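Local coordinates for uncharacterized protein (PDB 4Q34) that probably hydrolyses ester bonds as a putative esterase of the alpha/beta hydrolase family, its natural substrate being unidentified, at residues Leu6-Glu10 with Gln39-Gly43; Ile75-Arg79 with Ala310-Ser314; Ile173-Gln177 with His298-Ser302; Ile242-Asp248 with Val283-Pro289. The contacts are given in a common frame with arbitrary orientation. Where two conformers were deposited one is given. Numbering follows the deposited sequence.

Interaction 1. Residues Leu6-Glu10 with Gln39-Gly43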
loop_
_atom_site.group_PDB
_atom_site.type_symbol
_atom_site.label_atom_id
_atom_site.label_comp_id
_atom_site.label_asym_id
_atom_site.label_seq_id
_atom_site.Cartn_x
_atom_site.Cartn_y
_atom_site.Cartn_z
ATOM N N LEU A 6 17.458 -6.549 -10.714
ATOM C CA LEU A 6 16.644 -5.489 -11.270
ATOM C C LEU A 6 17.449 -4.206 -11.065
ATOM O O LEU A 6 17.872 -3.934 -9.942
ATOM C CB LEU A 6 15.309 -5.418 -10.560
ATOM C CG LEU A 6 14.420 -6.639 -10.685
ATOM C CD1 LEU A 6 13.360 -6.621 -9.590
ATOM C CD2 LEU A 6 13.772 -6.633 -12.062
HETATM N N MSE A 7 17.728 -3.514 -12.167
HETATM C CA MSE A 7 18.560 -2.305 -12.152
HETATM C C MSE A 7 17.593 -1.142 -12.129
HETATM O O MSE A 7 17.053 -0.715 -13.159
HETATM C CB MSE A 7 19.557 -2.290 -13.321
HETATM C CG MSE A 7 20.447 -3.534 -13.300
HETATM SE SE MSE A 7 21.755 -3.482 -14.771
HETATM C CE MSE A 7 22.487 -1.668 -14.503
ATOM N N VAL A 8 17.358 -0.619 -10.942
ATOM C CA VAL A 8 16.361 0.452 -10.746
ATOM C C VAL A 8 17.020 1.837 -10.771
ATOM O O VAL A 8 17.738 2.205 -9.892
ATOM C CB VAL A 8 15.573 0.225 -9.439
ATOM C CG1 VAL A 8 14.549 1.338 -9.241
ATOM C CG2 VAL A 8 14.898 -1.148 -9.453
ATOM N N ASP A 9 16.740 2.593 -11.813
ATOM C CA ASP A 9 17.273 3.940 -12.003
ATOM C C ASP A 9 16.585 4.948 -11.049
ATOM O O ASP A 9 17.219 5.850 -10.517
ATOM C CB ASP A 9 16.979 4.334 -13.459
ATOM C CG ASP A 9 17.855 5.417 -13.975
ATOM O OD1 ASP A 9 18.888 5.738 -13.344
ATOM O OD2 ASP A 9 17.480 5.910 -15.055
ATOM N N GLU A 10 15.304 4.716 -10.797
ATOM C CA GLU A 10 14.489 5.624 -10.001
ATOM C C GLU A 10 13.347 4.798 -9.426
ATOM O O GLU A 10 12.792 3.924 -10.092
ATOM C CB GLU A 10 13.934 6.781 -10.868
ATOM C CG GLU A 10 13.269 7.941 -10.134
ATOM C CD GLU A 10 12.742 9.048 -11.089
ATOM O OE1 GLU A 10 13.401 9.337 -12.129
ATOM O OE2 GLU A 10 11.675 9.638 -10.783
ATOM N N GLN A 39 8.549 2.290 -10.458
ATOM C CA GLN A 39 9.979 2.003 -10.636
ATOM C C GLN A 39 10.333 2.188 -12.082
ATOM O O GLN A 39 9.599 1.712 -12.969
ATOM C CB GLN A 39 10.236 0.538 -10.216
ATOM C CG GLN A 39 9.910 0.232 -8.770
ATOM C CD GLN A 39 10.269 -1.175 -8.377
ATOM O OE1 GLN A 39 9.621 -2.157 -8.795
ATOM N NE2 GLN A 39 11.259 -1.291 -7.518
ATOM N N LYS A 40 11.444 2.902 -12.335
ATOM C CA LYS A 40 11.966 3.140 -13.669
ATOM C C LYS A 40 13.267 2.357 -13.793
ATOM O O LYS A 40 14.195 2.566 -13.001
ATOM C CB LYS A 40 12.297 4.629 -13.876
ATOM C CG LYS A 40 11.137 5.548 -13.585
ATOM C CD LYS A 40 11.307 6.901 -14.266
ATOM C CE LYS A 40 10.157 7.834 -13.893
ATOM N NZ LYS A 40 10.451 9.262 -14.221
ATOM N N PRO A 41 13.333 1.419 -14.730
ATOM C CA PRO A 41 14.570 0.692 -14.969
ATOM C C PRO A 41 15.589 1.492 -15.745
ATOM O O PRO A 41 15.247 2.451 -16.460
ATOM C CB PRO A 41 14.123 -0.515 -15.762
ATOM C CG PRO A 41 12.916 -0.046 -16.535
ATOM C CD PRO A 41 12.278 1.059 -15.694
ATOM N N VAL A 42 16.844 1.113 -15.579
ATOM C CA VAL A 42 17.890 1.572 -16.476
ATOM C C VAL A 42 17.511 1.199 -17.899
ATOM O O VAL A 42 17.061 0.078 -18.165
ATOM C CB VAL A 42 19.251 0.963 -16.105
ATOM C CG1 VAL A 42 20.338 1.284 -17.155
ATOM C CG2 VAL A 42 19.709 1.491 -14.752
ATOM N N GLY A 43 17.641 2.174 -18.786
ATOM C CA GLY A 43 17.351 1.973 -20.195
ATOM C C GLY A 43 15.868 1.775 -20.507
ATOM O O GLY A 43 15.528 1.012 -21.408
HETATM O O HOH W 1 15.471 4.951 -16.582
HETATM O O HOH W 2 18.800 4.863 -17.963
#
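A classic beta bulge, where strand 6-8 turns into strand 10-16, lies against the end of strand 28-41: D9 and E10 together face the single residue K40, shifting the antiparallel register by one as the chain turns a corner at D9. The segments 6-8 and 39-41 therefore cross at 107° instead of running side by side. Along Q39-G43, Q39 comes first; its CA makes a CA-H...O contact of 3.4 Å with E10 O. Its side-chain amide bonds to Q11 of both chains, OE1 reaching Q11 of the second subunit. Next, K40 N donates to E10 O (2.8 Å) while K40 O accepts from both D9 N (2.8 Å) and E10 N (3.3 Å), the paired donors of the bulge. The K40 and E10 side chains share one face of the sheet in a long salt bridge (NZ to OE1, 3.6 Å); E10 OE2 bonds to Y38. P41 pairs with V8 across a non-hydrogen-bonded site, their side chains diverging; V8 and L6 meanwhile ladder with a strand of the second subunit, so the sheet continues through the dimer interface. V42 N then donates to M7 O (3.0 Å), and V42 CG2 packs on M7 CB at 4.0 Å. Last, G43 N bonds to a water (3.0 Å) weakly held by D9 OD2 (3.4 Å), while a second water links D9 OD2 (2.7 Å) to P41 O (2.5 Å).

Interaction 2. Residues Ile75-Arg79 with Ala310-Ser314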
loop_
_atom_site.group_PDB
_atom_site.type_symbol
_atom_site.label_atom_id
_atom_site.label_comp_id
_atom_site.label_asym_id
_atom_site.label_seq_id
_atom_site.Cartn_x
_atom_site.Cartn_y
_atom_site.Cartn_z
ATOM N N ILE A 75 8.360 -8.656 -13.388
ATOM C CA ILE A 75 8.576 -9.185 -14.727
ATOM C C ILE A 75 8.736 -8.069 -15.767
ATOM O O ILE A 75 9.646 -8.103 -16.592
ATOM C CB ILE A 75 7.422 -10.104 -15.130
ATOM C CG1 ILE A 75 7.449 -11.362 -14.277
ATOM C CG2 ILE A 75 7.475 -10.480 -16.640
ATOM C CD1 ILE A 75 6.167 -12.173 -14.321
ATOM N N PHE A 76 7.856 -7.070 -15.732
ATOM C CA PHE A 76 7.928 -5.991 -16.710
ATOM C C PHE A 76 9.015 -4.976 -16.419
ATOM O O PHE A 76 9.561 -4.423 -17.354
ATOM C CB PHE A 76 6.549 -5.379 -16.979
ATOM C CG PHE A 76 5.710 -6.294 -17.827
ATOM C CD1 PHE A 76 5.938 -6.360 -19.202
ATOM C CD2 PHE A 76 4.859 -7.212 -17.241
ATOM C CE1 PHE A 76 5.248 -7.247 -19.982
ATOM C CE2 PHE A 76 4.144 -8.135 -18.026
ATOM C CZ PHE A 76 4.353 -8.159 -19.392
ATOM N N LEU A 77 9.373 -4.805 -15.137
ATOM C CA LEU A 77 10.531 -3.987 -14.791
ATOM C C LEU A 77 11.793 -4.622 -15.360
ATOM O O LEU A 77 12.643 -3.922 -15.928
ATOM C CB LEU A 77 10.646 -3.872 -13.264
ATOM C CG LEU A 77 11.787 -2.992 -12.763
ATOM C CD1 LEU A 77 11.620 -1.574 -13.276
ATOM C CD2 LEU A 77 11.823 -3.046 -11.239
ATOM N N ARG A 78 11.900 -5.938 -15.247
ATOM C CA ARG A 78 13.057 -6.672 -15.794
ATOM C C ARG A 78 13.151 -6.541 -17.314
ATOM O O ARG A 78 14.255 -6.521 -17.894
ATOM C CB ARG A 78 13.008 -8.139 -15.360
ATOM C CG ARG A 78 14.266 -8.878 -15.746
ATOM C CD ARG A 78 14.283 -10.274 -15.135
ATOM N NE ARG A 78 14.457 -10.199 -13.685
ATOM C CZ ARG A 78 13.519 -10.499 -12.795
ATOM N NH1 ARG A 78 12.353 -10.990 -13.191
ATOM N NH2 ARG A 78 13.794 -10.363 -11.503
ATOM N N ARG A 79 12.015 -6.422 -17.956
ATOM C CA ARG A 79 11.900 -6.230 -19.400
ATOM C C ARG A 79 12.034 -4.778 -19.854
ATOM O O ARG A 79 11.734 -4.439 -20.998
ATOM C CB ARG A 79 10.577 -6.833 -19.858
ATOM C CG ARG A 79 10.529 -8.337 -19.653
ATOM C CD ARG A 79 9.213 -8.995 -20.026
ATOM N NE ARG A 79 9.282 -10.419 -19.656
ATOM C CZ ARG A 79 8.575 -11.399 -20.201
ATOM N NH1 ARG A 79 7.677 -11.159 -21.162
ATOM N NH2 ARG A 79 8.775 -12.640 -19.758
ATOM N N ALA A 310 2.621 -13.214 -19.492
ATOM C CA ALA A 310 3.420 -11.997 -19.713
ATOM C C ALA A 310 4.011 -11.985 -21.124
ATOM O O ALA A 310 4.005 -10.964 -21.787
ATOM C CB ALA A 310 4.519 -11.860 -18.669
ATOM N N ASP A 311 4.488 -13.137 -21.615
ATOM C CA ASP A 311 5.029 -13.188 -22.957
ATOM C C ASP A 311 4.007 -12.791 -24.043
ATOM O O ASP A 311 4.345 -12.132 -25.041
ATOM C CB ASP A 311 5.585 -14.591 -23.284
ATOM C CG ASP A 311 6.861 -14.939 -22.508
ATOM O OD1 ASP A 311 7.529 -14.050 -21.953
ATOM O OD2 ASP A 311 7.188 -16.149 -22.446
ATOM N N LEU A 312 2.761 -13.207 -23.838
ATOM C CA LEU A 312 1.668 -12.854 -24.746
ATOM C C LEU A 312 1.466 -11.364 -24.754
ATOM O O LEU A 312 1.323 -10.751 -25.821
ATOM C CB LEU A 312 0.341 -13.501 -24.341
ATOM C CG LEU A 312 0.126 -14.950 -24.737
ATOM C CD1 LEU A 312 -1.164 -15.376 -24.063
ATOM C CD2 LEU A 312 0.067 -15.100 -26.250
ATOM N N LEU A 313 1.445 -10.771 -23.569
ATOM C CA LEU A 313 1.335 -9.332 -23.495
ATOM C C LEU A 313 2.546 -8.621 -24.160
ATOM O O LEU A 313 2.358 -7.656 -24.925
ATOM C CB LEU A 313 1.149 -8.858 -22.043
ATOM C CG LEU A 313 1.015 -7.342 -21.840
ATOM C CD1 LEU A 313 -0.095 -6.698 -22.659
ATOM C CD2 LEU A 313 0.863 -7.058 -20.354
ATOM N N SER A 314 3.761 -9.053 -23.860
ATOM C CA SER A 314 4.968 -8.438 -24.486
ATOM C C SER A 314 4.872 -8.506 -26.013
ATOM O O SER A 314 5.257 -7.603 -26.706
ATOM C CB SER A 314 6.250 -9.143 -24.063
ATOM O OG SER A 314 6.607 -8.847 -22.726
#
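A310 sits at the apolar centre, where its small side chain lets the end of helix 72-78 come close to helix 306-319. A310 CB is 3.8 Å from both I75 CG2 and F76 CZ, and the same F76 CZ also lies 3.8 Å from L313 CD2. The F76 side chain leaves its helix sideways, but its ring reaches across the gap between the helices, the tip meeting A310 and L313 while F72, one turn earlier, packs against the ring edge-to-face. L313 extends this core towards the central sheet, where it touches A196 and Y198 of strand 192-198. Further out, the apolar layer is roofed by R79, the first residue beyond the helix, whose backbone N still bonds to I75 O at 3.2 Å. One face of its guanidinium covers A310 CB, 4.1 Å from NH1, leaving the edge of the group for polar partners. NH1 donates to S314 OG (3.0 Å) and to D311 OD1 (3.0 Å), and NH2 completes the salt bridge to D311 OD1 at 2.9 Å. Thus one extended arginine grips two residues almost a turn apart on the partner helix, D311 bending its carboxylate back from a CB that points away. Together the contact unites two helices that pack on the central sheet, one following an early strand and one at the C terminus, as in the helical layers of the alpha/beta hydrolase fold.

Interaction 3. Residues Ile173-Gln177 with His298-Ser302; sequences ITHSQ and HFPMS
This is a buried contact near the centre of the chain, between the sharp turn ending strand 170-175 and the irregular loop that precedes helix 306-319. I173-H175 are extended; S176 then takes a strained backbone at phi/psi 61/-114; H175 and S176 both point toward the loop. The CA atoms of H175 and F299 are 8.2 Å apart, those of S176 and H298 8.3 Å. H175 (chi1 t) donates from NE2 to H298 O at 2.9 Å and turns its ring edge to the face of F299 (centroids 4.6 Å, planes 62°). Over the H175 face lies selenomethionine M301 (p, m, m), its SE 4.4 Å and CE 3.8 Å from the centroid. H298 (chi1 t, chi2 62°) brings NE2 to 3.2 Å from S176 OG, and a water bonds both atoms (OG 2.8 Å, NE2 2.7 Å). H298 ND1 bonds to E199. A serine on so tight a turn, a histidine and an acid are consistent with the nucleophile elbow and catalytic triad of alpha/beta hydrolases.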
loop_
_atom_site.group_PDB
_atom_site.type_symbol
_atom_site.label_atom_id
_atom_site.label_comp_id
_atom_site.label_asym_id
_atom_site.label_seq_id
_atom_site.Cartn_x
_atom_site.Cartn_y
_atom_site.Cartn_z
ATOM N N ILE A 173 -2.954 -1.137 -18.187
ATOM C CA ILE A 173 -3.168 -2.582 -18.018
ATOM C C ILE A 173 -4.153 -2.736 -16.867
ATOM O O ILE A 173 -3.826 -2.360 -15.747
ATOM C CB ILE A 173 -1.882 -3.351 -17.653
ATOM C CG1 ILE A 173 -0.688 -2.861 -18.496
ATOM C CG2 ILE A 173 -2.104 -4.862 -17.796
ATOM C CD1 ILE A 173 -0.854 -3.120 -19.967
ATOM N N THR A 174 -5.326 -3.313 -17.139
ATOM C CA THR A 174 -6.420 -3.358 -16.184
ATOM C C THR A 174 -6.887 -4.766 -15.900
ATOM O O THR A 174 -6.589 -5.718 -16.643
ATOM C CB THR A 174 -7.621 -2.501 -16.632
ATOM O OG1 THR A 174 -8.278 -3.085 -17.758
ATOM C CG2 THR A 174 -7.175 -1.051 -16.973
ATOM N N HIS A 175 -7.633 -4.880 -14.803
ATOM C CA HIS A 175 -8.201 -6.145 -14.371
ATOM C C HIS A 175 -9.615 -5.998 -13.825
ATOM O O HIS A 175 -9.850 -5.211 -12.931
ATOM C CB HIS A 175 -7.334 -6.704 -13.239
ATOM C CG HIS A 175 -7.738 -8.074 -12.796
ATOM N ND1 HIS A 175 -7.703 -8.471 -11.482
ATOM C CD2 HIS A 175 -8.144 -9.156 -13.505
ATOM C CE1 HIS A 175 -8.130 -9.712 -11.386
ATOM N NE2 HIS A 175 -8.353 -10.168 -12.605
ATOM N N SER A 176 -10.551 -6.788 -14.369
ATOM C CA SER A 176 -11.902 -6.950 -13.823
ATOM C C SER A 176 -12.677 -5.614 -13.796
ATOM O O SER A 176 -12.948 -5.094 -14.863
ATOM C CB SER A 176 -11.841 -7.689 -12.492
ATOM O OG SER A 176 -13.095 -8.285 -12.255
ATOM N N GLN A 177 -13.013 -5.077 -12.624
ATOM C CA GLN A 177 -13.656 -3.760 -12.568
ATOM C C GLN A 177 -12.718 -2.655 -12.998
ATOM O O GLN A 177 -13.152 -1.561 -13.361
ATOM C CB GLN A 177 -14.176 -3.482 -11.175
ATOM C CG GLN A 177 -15.281 -4.447 -10.760
ATOM C CD GLN A 177 -14.848 -5.883 -10.379
ATOM O OE1 GLN A 177 -13.659 -6.232 -10.137
ATOM N NE2 GLN A 177 -15.857 -6.733 -10.303
ATOM N N HIS A 298 -9.298 -16.318 -12.973
ATOM C CA HIS A 298 -9.619 -14.909 -13.164
ATOM C C HIS A 298 -8.417 -14.019 -12.978
ATOM O O HIS A 298 -8.501 -12.916 -13.406
ATOM C CB HIS A 298 -10.711 -14.538 -12.181
ATOM C CG HIS A 298 -11.087 -13.094 -12.173
ATOM N ND1 HIS A 298 -11.619 -12.463 -13.274
ATOM C CD2 HIS A 298 -11.120 -12.197 -11.168
ATOM C CE1 HIS A 298 -11.886 -11.204 -12.963
ATOM N NE2 HIS A 298 -11.579 -11.019 -11.691
ATOM N N PHE A 299 -7.328 -14.514 -12.367
ATOM C CA PHE A 299 -6.069 -13.729 -12.227
ATOM C C PHE A 299 -4.902 -14.320 -13.044
ATOM O O PHE A 299 -3.946 -14.843 -12.460
ATOM C CB PHE A 299 -5.588 -13.667 -10.791
ATOM C CG PHE A 299 -6.436 -12.878 -9.866
ATOM C CD1 PHE A 299 -7.661 -13.338 -9.463
ATOM C CD2 PHE A 299 -5.980 -11.714 -9.299
ATOM C CE1 PHE A 299 -8.448 -12.618 -8.603
ATOM C CE2 PHE A 299 -6.750 -10.997 -8.405
ATOM C CZ PHE A 299 -8.009 -11.453 -8.066
ATOM N N PRO A 300 -4.975 -14.232 -14.368
ATOM C CA PRO A 300 -3.902 -14.863 -15.155
ATOM C C PRO A 300 -2.527 -14.282 -14.912
ATOM O O PRO A 300 -1.520 -14.994 -15.050
ATOM C CB PRO A 300 -4.331 -14.591 -16.608
ATOM C CG PRO A 300 -5.804 -14.404 -16.539
ATOM C CD PRO A 300 -6.048 -13.731 -15.235
HETATM N N MSE A 301 -2.478 -13.024 -14.506
HETATM C CA MSE A 301 -1.203 -12.359 -14.197
HETATM C C MSE A 301 -0.500 -12.921 -13.016
HETATM O O MSE A 301 0.694 -12.673 -12.878
HETATM C CB MSE A 301 -1.392 -10.800 -14.039
HETATM C CG MSE A 301 -2.078 -10.351 -12.732
HETATM SE SE MSE A 301 -3.940 -10.820 -12.477
HETATM C CE MSE A 301 -4.650 -9.854 -13.956
ATOM N N SER A 302 -1.179 -13.667 -12.124
ATOM C CA SER A 302 -0.506 -14.258 -10.928
ATOM C C SER A 302 -0.569 -15.788 -10.896
ATOM O O SER A 302 -0.093 -16.418 -9.957
ATOM C CB SER A 302 -1.048 -13.654 -9.611
ATOM O OG SER A 302 -2.465 -13.801 -9.475
HETATM O O HOH W 3 -12.423 -9.356 -9.758
#

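Interaction 4. Residues Ile242-Asp248 with Val283-Pro289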
loop_
_atom_site.group_PDB
_atom_site.type_symbol
_atom_site.label_atom_id
_atom_site.label_comp_id
_atom_site.label_asym_id
_atom_site.label_seq_id
_atom_site.Cartn_x
_atom_site.Cartn_y
_atom_site.Cartn_z
ATOM N N ILE A 242 -6.618 -2.107 -28.347
ATOM C CA ILE A 242 -7.103 -2.727 -27.141
ATOM C C ILE A 242 -6.995 -4.248 -27.266
ATOM O O ILE A 242 -7.307 -4.793 -28.320
ATOM C CB ILE A 242 -8.570 -2.340 -26.892
ATOM C CG1 ILE A 242 -8.691 -0.828 -26.693
ATOM C CG2 ILE A 242 -9.146 -3.081 -25.702
ATOM C CD1 ILE A 242 -10.108 -0.292 -26.631
ATOM N N VAL A 243 -6.489 -4.880 -26.206
ATOM C CA VAL A 243 -6.493 -6.352 -26.104
ATOM C C VAL A 243 -7.201 -6.750 -24.796
ATOM O O VAL A 243 -7.056 -6.115 -23.783
ATOM C CB VAL A 243 -5.067 -6.980 -26.273
ATOM C CG1 VAL A 243 -4.147 -6.597 -25.109
ATOM C CG2 VAL A 243 -5.138 -8.503 -26.350
ATOM N N ILE A 244 -7.956 -7.838 -24.862
ATOM C CA ILE A 244 -8.726 -8.357 -23.745
ATOM C C ILE A 244 -8.406 -9.842 -23.621
ATOM O O ILE A 244 -8.454 -10.541 -24.632
ATOM C CB ILE A 244 -10.216 -8.140 -24.005
ATOM C CG1 ILE A 244 -10.535 -6.633 -23.938
ATOM C CG2 ILE A 244 -11.068 -8.859 -22.969
ATOM C CD1 ILE A 244 -11.812 -6.276 -24.656
ATOM N N TYR A 245 -8.063 -10.296 -22.399
ATOM C CA TYR A 245 -7.739 -11.707 -22.131
ATOM C C TYR A 245 -8.738 -12.339 -21.169
ATOM O O TYR A 245 -9.102 -11.737 -20.158
ATOM C CB TYR A 245 -6.328 -11.872 -21.541
ATOM C CG TYR A 245 -5.214 -11.325 -22.379
ATOM C CD1 TYR A 245 -4.666 -12.056 -23.415
ATOM C CD2 TYR A 245 -4.691 -10.061 -22.123
ATOM C CE1 TYR A 245 -3.637 -11.549 -24.209
ATOM C CE2 TYR A 245 -3.641 -9.561 -22.879
ATOM C CZ TYR A 245 -3.132 -10.301 -23.935
ATOM O OH TYR A 245 -2.084 -9.779 -24.671
ATOM N N TYR A 246 -9.200 -13.551 -21.488
ATOM C CA TYR A 246 -9.977 -14.367 -20.576
ATOM C C TYR A 246 -9.314 -15.718 -20.397
ATOM O O TYR A 246 -8.814 -16.325 -21.357
ATOM C CB TYR A 246 -11.459 -14.569 -21.039
ATOM C CG TYR A 246 -12.311 -13.348 -20.813
ATOM C CD1 TYR A 246 -12.964 -13.147 -19.613
ATOM C CD2 TYR A 246 -12.430 -12.377 -21.790
ATOM C CE1 TYR A 246 -13.706 -11.984 -19.387
ATOM C CE2 TYR A 246 -13.167 -11.208 -21.565
ATOM C CZ TYR A 246 -13.785 -11.021 -20.382
ATOM O OH TYR A 246 -14.509 -9.862 -20.168
ATOM N N GLY A 247 -9.360 -16.213 -19.173
ATOM C CA GLY A 247 -8.826 -17.533 -18.854
ATOM C C GLY A 247 -9.783 -18.698 -19.108
ATOM O O GLY A 247 -10.661 -18.641 -19.981
ATOM N N ASP A 248 -9.612 -19.729 -18.287
ATOM C CA ASP A 248 -10.189 -21.065 -18.550
ATOM C C ASP A 248 -11.271 -21.388 -17.539
ATOM O O ASP A 248 -11.601 -20.579 -16.677
ATOM C CB ASP A 248 -9.034 -22.069 -18.454
ATOM C CG ASP A 248 -9.237 -23.298 -19.302
ATOM O OD1 ASP A 248 -10.368 -23.528 -19.788
ATOM O OD2 ASP A 248 -8.234 -24.040 -19.464
ATOM N N VAL A 283 -9.401 -3.897 -31.738
ATOM C CA VAL A 283 -9.678 -4.595 -30.513
ATOM C C VAL A 283 -9.515 -6.092 -30.743
ATOM O O VAL A 283 -10.074 -6.624 -31.680
ATOM C CB VAL A 283 -11.112 -4.304 -30.038
ATOM C CG1 VAL A 283 -11.358 -4.947 -28.694
ATOM C CG2 VAL A 283 -11.372 -2.797 -30.020
ATOM N N THR A 284 -8.738 -6.718 -29.885
ATOM C CA THR A 284 -8.430 -8.158 -29.965
ATOM C C THR A 284 -8.917 -8.782 -28.680
ATOM O O THR A 284 -8.649 -8.260 -27.591
ATOM C CB THR A 284 -6.908 -8.353 -30.091
ATOM O OG1 THR A 284 -6.429 -7.676 -31.268
ATOM C CG2 THR A 284 -6.536 -9.821 -30.195
ATOM N N VAL A 285 -9.633 -9.899 -28.801
ATOM C CA VAL A 285 -10.039 -10.656 -27.657
ATOM C C VAL A 285 -9.424 -12.034 -27.748
ATOM O O VAL A 285 -9.597 -12.698 -28.755
ATOM C CB VAL A 285 -11.552 -10.783 -27.574
ATOM C CG1 VAL A 285 -11.956 -11.572 -26.340
ATOM C CG2 VAL A 285 -12.188 -9.399 -27.565
ATOM N N ILE A 286 -8.696 -12.416 -26.704
ATOM C CA ILE A 286 -7.982 -13.689 -26.654
ATOM C C ILE A 286 -8.484 -14.535 -25.503
ATOM O O ILE A 286 -8.445 -14.110 -24.344
ATOM C CB ILE A 286 -6.481 -13.422 -26.517
ATOM C CG1 ILE A 286 -5.970 -12.875 -27.850
ATOM C CG2 ILE A 286 -5.747 -14.705 -26.147
ATOM C CD1 ILE A 286 -4.623 -12.249 -27.783
ATOM N N HIS A 287 -8.959 -15.737 -25.818
ATOM C CA HIS A 287 -9.358 -16.687 -24.824
ATOM C C HIS A 287 -8.168 -17.609 -24.697
ATOM O O HIS A 287 -7.812 -18.342 -25.644
ATOM C CB HIS A 287 -10.609 -17.431 -25.278
ATOM C CG HIS A 287 -11.131 -18.412 -24.277
ATOM N ND1 HIS A 287 -11.813 -19.549 -24.654
ATOM C CD2 HIS A 287 -11.033 -18.466 -22.928
ATOM C CE1 HIS A 287 -12.135 -20.251 -23.582
ATOM N NE2 HIS A 287 -11.683 -19.612 -22.521
ATOM N N LEU A 288 -7.536 -17.576 -23.535
ATOM C CA LEU A 288 -6.203 -18.121 -23.393
ATOM C C LEU A 288 -6.080 -19.605 -23.849
ATOM O O LEU A 288 -5.108 -19.936 -24.487
ATOM C CB LEU A 288 -5.690 -17.892 -21.975
ATOM C CG LEU A 288 -5.412 -16.429 -21.554
ATOM C CD1 LEU A 288 -5.051 -16.291 -20.063
ATOM C CD2 LEU A 288 -4.257 -15.964 -22.388
ATOM N N PRO A 289 -7.049 -20.465 -23.551
ATOM C CA PRO A 289 -6.885 -21.886 -23.980
ATOM C C PRO A 289 -6.792 -22.054 -25.482
ATOM O O PRO A 289 -6.114 -22.966 -25.989
ATOM C CB PRO A 289 -8.147 -22.566 -23.465
ATOM C CG PRO A 289 -8.576 -21.736 -22.319
ATOM C CD PRO A 289 -8.146 -20.318 -22.594
HETATM O O HOH W 4 -5.633 -5.130 -30.557
HETATM O O HOH W 5 -12.832 -21.874 -20.868
#
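Strands 242-246 and 283-287 run parallel, their axes 14° apart, as the two strands of a beta-alpha-beta unit whose helix, 257-277, covers one face. That face carries I242, I244 and Y246 beside V283, V285 and H287. Both isoleucines adopt m,t rotamers and both valines t, giving I242 CG2 to V283 CG1 at 4.2 Å and I244 CB to V285 CG2 at 4.3 Å; Y246 (m) lies against M269 and R265 of the helix and bonds through OH to P200. V243, Y245, T284 and I286 occupy the other face. Here V243 takes p, the m,t side chain of I286 brings CD1 to 4.0 Å from V243 CG2 and 3.8 Å from Y245 CE1, and W316 of helix 306-319 touches V243 and Y245. Between the two faces, the backbone ladder alternates from T284 N to I242 O (2.9 Å) through to L288 N to Y246 O (2.8 Å). Beyond the strands, P289 CG meets D248 CG at 3.5 Å, and D248 OD2 bonds to G295. The t rotamer of H287 swings its ring along the strand end: ND1 bonds to E290, while a water joins H287 NE2 (3.0 Å) to D248 OD1 (3.2 Å).

Overall arrangement
From the N terminus, interaction 1 closes first, folding a hairpin-rich region of strands back to the dimer interface before interaction 2 opens at residue 75. Interaction 2 then spans nearly all the rest of the chain, tying helix 72-78 to the C-terminal helix. Within its span lies interaction 3, joining the probable nucleophile turn to the histidine loop, and within that lies interaction 4, which adds the last strand to the sheet; none of the four cross. They also adjoin in space: L77 of 75-79 packs on V8, Q39 and P41 of interaction 1, Y245 and L288 meet helix 306-319 of interaction 2, and P300 of interaction 3 rests on L288 of interaction 4.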